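Local coordinates for protein endoglucanase (Clostridium thermocellum, PDB 2E4T) that hydrolyses internal beta-1,4-glucosidic bonds of cellulose and probably xyloglucan, through this glycoside hydrolase family 44 module of a larger multimodular enzyme, at residues E206-S211 against L262-K267; V282-E287 against P314-D319; E430-Y435 against T459-S464. All blocks are in the same frame, centred on the assembly; numbering follows the deposited sequence.

Contact 1. Residues E206-S211 against L262-K267; sequences ELIEKS and LDKMKK
Ile208 and Ser211 lie one turn apart on helix 204-221, and both face helix 257-272. Their partners are Lys264 and Met265. Ile208 carries one end of the contact. At its CB the side chain forks, and both branches close on the same atom. Ile208 CG2 lies 4.1 Å from Lys264 CB, and Ile208 CG1 is 4.0 Å from that CB. The torsion about the first bond (chi1 -63°) sets CG1 beside the backbone N and opposite the carbonyl carbon. From there Ile208 CD1 ends 3.9 Å from Lys264 CB and also looks toward the sulfur, with Met265 SD 4.4 Å away. The side chains of Ile208 and Lys264 cross at about a right angle. Lys264 offers its aliphatic root, while its amino end leads away from the other helix.

Met265 works differently. Its CB does not head straight for the partner helix. Bends at chi2 and chi3 bring the thioether across instead, with Met265 SD 3.9 Å from Ser211 CB and Met265 CE 4.0 Å from the same CB. Ser211 thus presents carbon to the methionine. Its hydroxyl turns back to its own helix, where Ser211 OG donates to Leu207 O at 2.7 Å. That carbonyl also accepts from Ser211 N, on the opposite face of its plane, so two bonds grip it. Tyr260 and Tyr261, one turn earlier on the second helix, extend the apolar patch around Ile208.

The local axes come within 10.4 Å and run in broadly the same direction, at 37° to each other. Each helix leads into a neighbouring parallel strand, 226-232 and 279-284. This is the side-by-side packing of successive outer helices in a TIM, or (beta/alpha)8, barrel.

Contact 2. Residues V282-E287 against P314-D319; sequences VHWYPE and PRTLWD
Trp284, on strand 279-284, meets Leu317 and Thr316 at two places on its indole. On the pyrrole side, Trp284 NE1 lies 3.8 Å from Leu317 CD2. Trp284 CD1 is 4.0 Å from Leu317 CD2, and this methyl approaches obliquely. On the benzene side, Thr316 CG2 comes to the ring edge, near its plane, and stands 3.9 Å from Trp284 CZ2. Trp284 has CG anti to the backbone N (chi1 179°), which extends the indole toward the 314-319 turn. All three residues are buried. Ile338 touches both Trp284 and Leu317, and Ile357 adds to the cover on the tryptophan. Thr316 gives carbon to the indole, while its OG1 is hydrogen-bonded to Glu324.

Strand 279-284 is one of the eight parallel strands of the TIM barrel. The contact forms where the chain leads from this strand into the long excursion that carries helix 304-312. The turn at 314-317 has helical backbone angles. A buried salt bridge is internal to the 314-319 segment. Arg315 grips Asp319 side-on: Arg315 NE donates to Asp319 OD2 at 2.8 Å, and Arg315 NH2 reaches Asp319 OD2 at 2.9 Å, both in the guanidinium plane.

The packing slackens beyond the tryptophan. CB of Pro286 is directed toward the turn, but Pro286 CG stays 6.7 Å from Pro314 N. Tyr285 and Glu287 are partly exposed, and their polar ends are held by Glu359 and Trp327. Trp318 is also partly exposed, with Asp319 CB over the centre of one ring face.

Contact 3. Residues E430-Y435 against T459-S464; sequences EVSSAY and TTFNFS
Ser432 and Phe461 meet inside the beta domain beside the TIM barrel, which is probably a beta-sandwich. Strands 432-439 and 459-466 are not neighbours: strands 420-426 and 8-22 come between them in sheet order. They face each other through side chains, consistent with the two layers of a sandwich. Ser432 CB comes to the edge of the Phe461 ring, near its plane, and is its nearest atom to that ring. Ser432 CB lies 3.5 Å from Phe461 CE1 and 3.8 Å from Phe461 CZ. Ser432 OG sits between the backbone N and the carbonyl carbon (chi1 71°), the crowded position. It is hydrogen-bonded to Asp428 O, just before the segment. Leu450 and Val504 pack on Phe461 from strands 442-452 and 499-504.

The second meeting is looser. Val431 holds CG2 anti to its N (chi1 79° for CG1). The side chains of Val431 and Thr459 pass each other in opposite directions, with Val431 CG2 4.0 Å from Thr459 OG1. The hydroxyl OG1 is itself hydrogen-bonded with Asn452 and Asn454. The other branch of Thr459 serves its own strand: Thr459 CG2 rests over one face of Phe461, toward the rim and 3.5 Å above the ring plane.

How the contacts relate
The three contacts follow one another along the chain, each closing before the next opens. Contacts 1 and 2 belong to the TIM barrel. Helix 257-272 of contact 1 is followed directly by strand 279-284 of contact 2, although the centres of the two contacts are about 25 Å apart. Contact 3 lies in the beta domain, across the centre of the chain from contact 1 and about 44 Å from it between centres. Contact 2 comes between them in space, its centre about 22 Å from that of contact 3. The series runs from the barrel's outer helices, through a barrel loop, into the beta domain. Arg315 NH1 packs 3.9 Å from Glu430 CA at the junction.

Contact 1. Residues E206-S211 against L262-K267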
# COMPACT_ATOMS: atom_id res chain seq x y z
N GLU A 206 24.96 -2.34 -1.29
CA GLU A 206 24.71 -0.96 -0.90
C GLU A 206 23.32 -0.85 -0.27
O GLU A 206 23.13 -0.13 0.73
CB GLU A 206 24.81 -0.02 -2.12
CG GLU A 206 24.43 1.42 -1.79
CD GLU A 206 24.47 2.45 -2.90
OE1 GLU A 206 25.48 2.56 -3.62
OE2 GLU A 206 23.42 3.09 -3.09
N LEU A 207 22.32 -1.50 -0.89
CA LEU A 207 20.96 -1.34 -0.36
C LEU A 207 20.88 -1.86 1.08
O LEU A 207 20.26 -1.21 1.94
CB LEU A 207 19.95 -2.03 -1.28
CG LEU A 207 18.50 -1.82 -0.88
CD1 LEU A 207 18.13 -0.35 -0.74
CD2 LEU A 207 17.61 -2.48 -1.92
N ILE A 208 21.49 -3.03 1.36
CA ILE A 208 21.46 -3.50 2.77
C ILE A 208 22.20 -2.56 3.68
O ILE A 208 21.70 -2.24 4.78
CB ILE A 208 22.06 -4.95 2.87
CG1 ILE A 208 21.24 -5.95 2.11
CG2 ILE A 208 22.24 -5.34 4.31
CD1 ILE A 208 19.86 -6.03 2.44
N GLU A 209 23.40 -2.13 3.27
CA GLU A 209 24.18 -1.24 4.16
C GLU A 209 23.37 -0.01 4.52
O GLU A 209 23.33 0.40 5.71
CB GLU A 209 25.51 -0.87 3.46
CG GLU A 209 26.49 -1.98 3.44
CD GLU A 209 27.88 -1.55 3.02
OE1 GLU A 209 28.16 -0.33 2.90
OE2 GLU A 209 28.72 -2.44 2.80
N LYS A 210 22.75 0.62 3.52
CA LYS A 210 21.98 1.82 3.77
C LYS A 210 20.76 1.54 4.63
O LYS A 210 20.39 2.35 5.51
CB LYS A 210 21.55 2.46 2.46
CG LYS A 210 22.67 3.14 1.71
CD LYS A 210 22.20 3.72 0.42
CE LYS A 210 23.28 4.65 -0.15
NZ LYS A 210 22.88 5.37 -1.26
N SER A 211 20.08 0.44 4.34
CA SER A 211 18.86 0.13 5.07
C SER A 211 19.13 -0.07 6.56
O SER A 211 18.41 0.42 7.44
CB SER A 211 18.22 -1.14 4.49
OG SER A 211 17.87 -0.95 3.13
N LEU A 262 15.35 -10.11 3.36
CA LEU A 262 14.86 -10.52 4.69
C LEU A 262 16.00 -11.13 5.52
O LEU A 262 16.13 -10.82 6.71
CB LEU A 262 13.71 -11.53 4.51
CG LEU A 262 12.42 -10.92 3.97
CD1 LEU A 262 11.53 -12.05 3.45
CD2 LEU A 262 11.71 -10.09 5.03
N ASP A 263 16.78 -12.02 4.90
CA ASP A 263 17.81 -12.73 5.63
C ASP A 263 18.88 -11.73 6.13
O ASP A 263 19.35 -11.85 7.30
CB ASP A 263 18.46 -13.78 4.72
CG ASP A 263 19.36 -14.75 5.46
OD1 ASP A 263 19.00 -15.23 6.53
OD2 ASP A 263 20.40 -15.13 4.89
N LYS A 264 19.31 -10.84 5.27
CA LYS A 264 20.34 -9.88 5.67
C LYS A 264 19.82 -8.87 6.70
O LYS A 264 20.58 -8.45 7.62
CB LYS A 264 20.96 -9.19 4.46
CG LYS A 264 21.68 -10.12 3.50
CD LYS A 264 22.74 -11.02 4.14
CE LYS A 264 23.43 -11.89 3.09
NZ LYS A 264 24.34 -12.91 3.75
N MET A 265 18.56 -8.45 6.57
CA MET A 265 18.02 -7.55 7.62
C MET A 265 17.87 -8.31 8.96
O MET A 265 18.10 -7.72 10.00
CB MET A 265 16.69 -6.94 7.18
CG MET A 265 16.85 -5.97 5.98
SD MET A 265 18.01 -4.62 6.23
CE MET A 265 17.13 -3.64 7.46
N LYS A 266 17.51 -9.59 8.91
CA LYS A 266 17.44 -10.38 10.15
C LYS A 266 18.85 -10.51 10.76
O LYS A 266 19.02 -10.35 11.96
CB LYS A 266 16.84 -11.76 9.89
CG LYS A 266 16.79 -12.56 11.21
CD LYS A 266 15.89 -13.72 11.24
CE LYS A 266 15.70 -14.19 12.70
NZ LYS A 266 16.96 -14.75 13.21
N LYS A 267 19.85 -10.81 9.92
CA LYS A 267 21.21 -10.97 10.42
C LYS A 267 21.66 -9.67 11.10
O LYS A 267 22.27 -9.69 12.18
CB LYS A 267 22.15 -11.35 9.25
CG LYS A 267 23.64 -11.40 9.52
CD LYS A 267 24.48 -11.79 8.30
CE LYS A 267 25.91 -12.07 8.67
NZ LYS A 267 26.64 -10.77 8.80

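Contact 2. Residues V282-E287 against P314-D319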
# COMPACT_ATOMS: atom_id res chain seq x y z
N VAL A 282 6.48 -3.50 -0.72
CA VAL A 282 6.63 -3.63 -2.15
C VAL A 282 5.49 -2.85 -2.86
O VAL A 282 4.44 -2.55 -2.27
CB VAL A 282 6.62 -5.10 -2.64
CG1 VAL A 282 7.80 -5.88 -2.05
CG2 VAL A 282 5.27 -5.79 -2.28
N HIS A 283 5.76 -2.56 -4.14
CA HIS A 283 4.77 -1.96 -5.03
C HIS A 283 4.33 -3.05 -6.00
O HIS A 283 5.15 -3.82 -6.51
CB HIS A 283 5.38 -0.81 -5.82
CG HIS A 283 5.88 0.28 -4.94
ND1 HIS A 283 5.69 0.45 -3.59
CD2 HIS A 283 6.64 1.35 -5.34
CE1 HIS A 283 6.32 1.60 -3.22
NE2 HIS A 283 6.91 2.14 -4.28
N TRP A 284 3.00 -3.11 -6.26
CA TRP A 284 2.43 -4.14 -7.11
C TRP A 284 1.41 -3.49 -8.05
O TRP A 284 0.26 -3.28 -7.68
CB TRP A 284 1.77 -5.27 -6.28
CG TRP A 284 1.15 -6.35 -7.07
CD1 TRP A 284 -0.19 -6.51 -7.36
CD2 TRP A 284 1.82 -7.49 -7.69
NE1 TRP A 284 -0.38 -7.70 -8.09
CE2 TRP A 284 0.82 -8.31 -8.28
CE3 TRP A 284 3.14 -7.92 -7.74
CZ2 TRP A 284 1.14 -9.52 -8.94
CZ3 TRP A 284 3.43 -9.14 -8.40
CH2 TRP A 284 2.41 -9.90 -8.98
N TYR A 285 1.88 -3.16 -9.26
CA TYR A 285 0.99 -2.74 -10.33
C TYR A 285 0.77 -3.96 -11.17
O TYR A 285 1.72 -4.49 -11.76
CB TYR A 285 1.60 -1.60 -11.14
CG TYR A 285 1.68 -0.32 -10.33
CD1 TYR A 285 0.58 0.52 -10.21
CD2 TYR A 285 2.86 0.07 -9.71
CE1 TYR A 285 0.66 1.70 -9.49
CE2 TYR A 285 2.97 1.23 -8.99
CZ TYR A 285 1.86 2.09 -8.90
OH TYR A 285 1.91 3.31 -8.30
N PRO A 286 -0.47 -4.51 -11.22
CA PRO A 286 -0.68 -5.76 -11.93
C PRO A 286 -0.18 -5.68 -13.36
O PRO A 286 -0.46 -4.69 -14.06
CB PRO A 286 -2.21 -5.93 -11.88
CG PRO A 286 -2.57 -5.22 -10.68
CD PRO A 286 -1.68 -4.03 -10.54
N GLU A 287 0.46 -6.76 -13.79
CA GLU A 287 0.83 -6.95 -15.18
C GLU A 287 -0.27 -7.69 -15.97
O GLU A 287 -0.17 -7.85 -17.20
CB GLU A 287 2.17 -7.69 -15.29
CG GLU A 287 3.35 -6.87 -14.81
CD GLU A 287 3.98 -5.96 -15.86
OE1 GLU A 287 3.36 -5.67 -16.91
OE2 GLU A 287 5.15 -5.55 -15.61
N PRO A 314 -7.17 -9.83 -9.24
CA PRO A 314 -6.84 -9.94 -7.81
C PRO A 314 -6.52 -11.41 -7.39
O PRO A 314 -5.83 -11.60 -6.39
CB PRO A 314 -8.09 -9.40 -7.09
CG PRO A 314 -8.63 -8.40 -8.10
CD PRO A 314 -8.45 -9.09 -9.44
N ARG A 315 -7.00 -12.39 -8.14
CA ARG A 315 -6.69 -13.77 -7.81
C ARG A 315 -5.20 -14.08 -7.88
O ARG A 315 -4.75 -15.02 -7.21
CB ARG A 315 -7.54 -14.70 -8.68
CG ARG A 315 -9.00 -14.66 -8.30
CD ARG A 315 -9.90 -15.32 -9.34
NE ARG A 315 -9.55 -16.75 -9.44
CZ ARG A 315 -9.96 -17.52 -10.45
NH1 ARG A 315 -10.73 -17.02 -11.44
NH2 ARG A 315 -9.56 -18.80 -10.46
N THR A 316 -4.42 -13.34 -8.67
CA THR A 316 -2.97 -13.58 -8.66
C THR A 316 -2.36 -13.33 -7.28
O THR A 316 -1.29 -13.84 -6.96
CB THR A 316 -2.30 -12.70 -9.74
OG1 THR A 316 -2.89 -13.10 -10.97
CG2 THR A 316 -0.81 -12.80 -9.74
N LEU A 317 -3.05 -12.50 -6.46
CA LEU A 317 -2.57 -12.25 -5.12
C LEU A 317 -2.58 -13.51 -4.23
O LEU A 317 -1.75 -13.61 -3.33
CB LEU A 317 -3.39 -11.15 -4.44
CG LEU A 317 -3.30 -9.78 -5.11
CD1 LEU A 317 -4.32 -8.81 -4.48
CD2 LEU A 317 -1.89 -9.18 -4.98
N TRP A 318 -3.58 -14.41 -4.42
CA TRP A 318 -3.83 -15.44 -3.42
C TRP A 318 -4.11 -16.83 -3.98
O TRP A 318 -3.97 -17.80 -3.21
CB TRP A 318 -5.01 -15.04 -2.49
CG TRP A 318 -6.32 -14.98 -3.21
CD1 TRP A 318 -6.88 -13.90 -3.87
CD2 TRP A 318 -7.27 -16.06 -3.38
NE1 TRP A 318 -8.09 -14.25 -4.43
CE2 TRP A 318 -8.33 -15.57 -4.16
CE3 TRP A 318 -7.29 -17.40 -2.95
CZ2 TRP A 318 -9.43 -16.36 -4.52
CZ3 TRP A 318 -8.36 -18.20 -3.35
CH2 TRP A 318 -9.41 -17.68 -4.12
N ASP A 319 -4.62 -16.95 -5.21
CA ASP A 319 -5.27 -18.19 -5.64
C ASP A 319 -4.28 -19.01 -6.45
O ASP A 319 -3.90 -18.62 -7.57
CB ASP A 319 -6.46 -17.79 -6.54
CG ASP A 319 -7.18 -18.93 -7.19
OD1 ASP A 319 -6.87 -20.13 -6.90
OD2 ASP A 319 -8.06 -18.64 -8.02

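Contact 3. Residues E430-Y435 against T459-S464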
# COMPACT_ATOMS: atom_id res chain seq x y z
N GLU A 430 -14.65 -17.64 -9.46
CA GLU A 430 -14.54 -16.88 -10.70
C GLU A 430 -15.66 -15.84 -10.82
O GLU A 430 -15.43 -14.68 -11.12
CB GLU A 430 -14.57 -17.84 -11.88
CG GLU A 430 -14.35 -17.13 -13.18
CD GLU A 430 -14.52 -18.04 -14.36
OE1 GLU A 430 -15.40 -18.95 -14.34
OE2 GLU A 430 -13.75 -17.88 -15.33
N VAL A 431 -16.91 -16.24 -10.50
CA VAL A 431 -18.01 -15.33 -10.65
C VAL A 431 -18.21 -14.44 -9.44
O VAL A 431 -18.95 -13.45 -9.53
CB VAL A 431 -19.34 -16.10 -10.97
CG1 VAL A 431 -19.94 -16.70 -9.71
CG2 VAL A 431 -20.32 -15.21 -11.66
N SER A 432 -17.60 -14.78 -8.30
CA SER A 432 -17.87 -14.06 -7.07
C SER A 432 -16.68 -14.01 -6.18
O SER A 432 -15.75 -14.80 -6.31
CB SER A 432 -19.06 -14.70 -6.33
OG SER A 432 -18.73 -15.97 -5.77
N SER A 433 -16.75 -13.08 -5.22
CA SER A 433 -15.90 -13.10 -4.04
C SER A 433 -16.78 -12.76 -2.84
O SER A 433 -17.76 -12.01 -2.97
CB SER A 433 -14.77 -12.09 -4.10
OG SER A 433 -13.98 -12.33 -5.25
N ALA A 434 -16.37 -13.25 -1.66
CA ALA A 434 -17.08 -12.91 -0.45
C ALA A 434 -16.10 -12.92 0.70
O ALA A 434 -15.29 -13.84 0.83
CB ALA A 434 -18.27 -13.90 -0.19
N TYR A 435 -16.21 -11.88 1.54
CA TYR A 435 -15.38 -11.74 2.72
C TYR A 435 -16.27 -11.46 3.90
O TYR A 435 -17.21 -10.67 3.79
CB TYR A 435 -14.37 -10.55 2.56
CG TYR A 435 -13.55 -10.72 1.32
CD1 TYR A 435 -12.45 -11.58 1.30
CD2 TYR A 435 -13.91 -10.11 0.09
CE1 TYR A 435 -11.73 -11.82 0.16
CE2 TYR A 435 -13.22 -10.36 -1.07
CZ TYR A 435 -12.15 -11.24 -1.05
OH TYR A 435 -11.44 -11.58 -2.19
N THR A 459 -26.57 -12.94 -10.17
CA THR A 459 -26.15 -14.19 -9.53
C THR A 459 -26.96 -14.36 -8.25
O THR A 459 -27.12 -13.41 -7.46
CB THR A 459 -24.64 -14.16 -9.19
OG1 THR A 459 -23.94 -13.97 -10.41
CG2 THR A 459 -24.19 -15.46 -8.52
N THR A 460 -27.49 -15.59 -8.05
CA THR A 460 -28.23 -15.92 -6.84
C THR A 460 -27.27 -16.56 -5.84
O THR A 460 -26.67 -17.59 -6.16
CB THR A 460 -29.40 -16.87 -7.20
OG1 THR A 460 -30.29 -16.17 -8.07
CG2 THR A 460 -30.09 -17.35 -5.92
N PHE A 461 -27.21 -16.00 -4.64
CA PHE A 461 -26.35 -16.53 -3.61
C PHE A 461 -27.18 -17.15 -2.50
O PHE A 461 -28.05 -16.53 -1.92
CB PHE A 461 -25.49 -15.38 -3.01
CG PHE A 461 -24.51 -14.83 -3.99
CD1 PHE A 461 -23.30 -15.47 -4.22
CD2 PHE A 461 -24.80 -13.66 -4.72
CE1 PHE A 461 -22.38 -14.95 -5.13
CE2 PHE A 461 -23.89 -13.12 -5.61
CZ PHE A 461 -22.67 -13.76 -5.82
N ASN A 462 -26.90 -18.43 -2.24
CA ASN A 462 -27.52 -19.13 -1.09
C ASN A 462 -26.54 -19.12 0.07
O ASN A 462 -25.48 -19.77 -0.02
CB ASN A 462 -27.84 -20.58 -1.48
CG ASN A 462 -28.94 -20.65 -2.52
OD1 ASN A 462 -29.86 -19.84 -2.52
ND2 ASN A 462 -28.78 -21.57 -3.48
N PHE A 463 -26.86 -18.36 1.11
CA PHE A 463 -26.03 -18.24 2.29
C PHE A 463 -26.40 -19.24 3.36
O PHE A 463 -27.59 -19.42 3.66
CB PHE A 463 -26.17 -16.85 2.91
CG PHE A 463 -25.39 -15.77 2.21
CD1 PHE A 463 -24.16 -15.38 2.73
CD2 PHE A 463 -25.83 -15.17 1.04
CE1 PHE A 463 -23.40 -14.37 2.14
CE2 PHE A 463 -25.06 -14.13 0.46
CZ PHE A 463 -23.86 -13.76 1.05
N SER A 464 -25.38 -19.85 3.98
CA SER A 464 -25.56 -20.70 5.16
C SER A 464 -24.50 -20.25 6.16
O SER A 464 -23.30 -20.24 5.82
CB SER A 464 -25.32 -22.16 4.78
OG SER A 464 -26.22 -22.62 3.81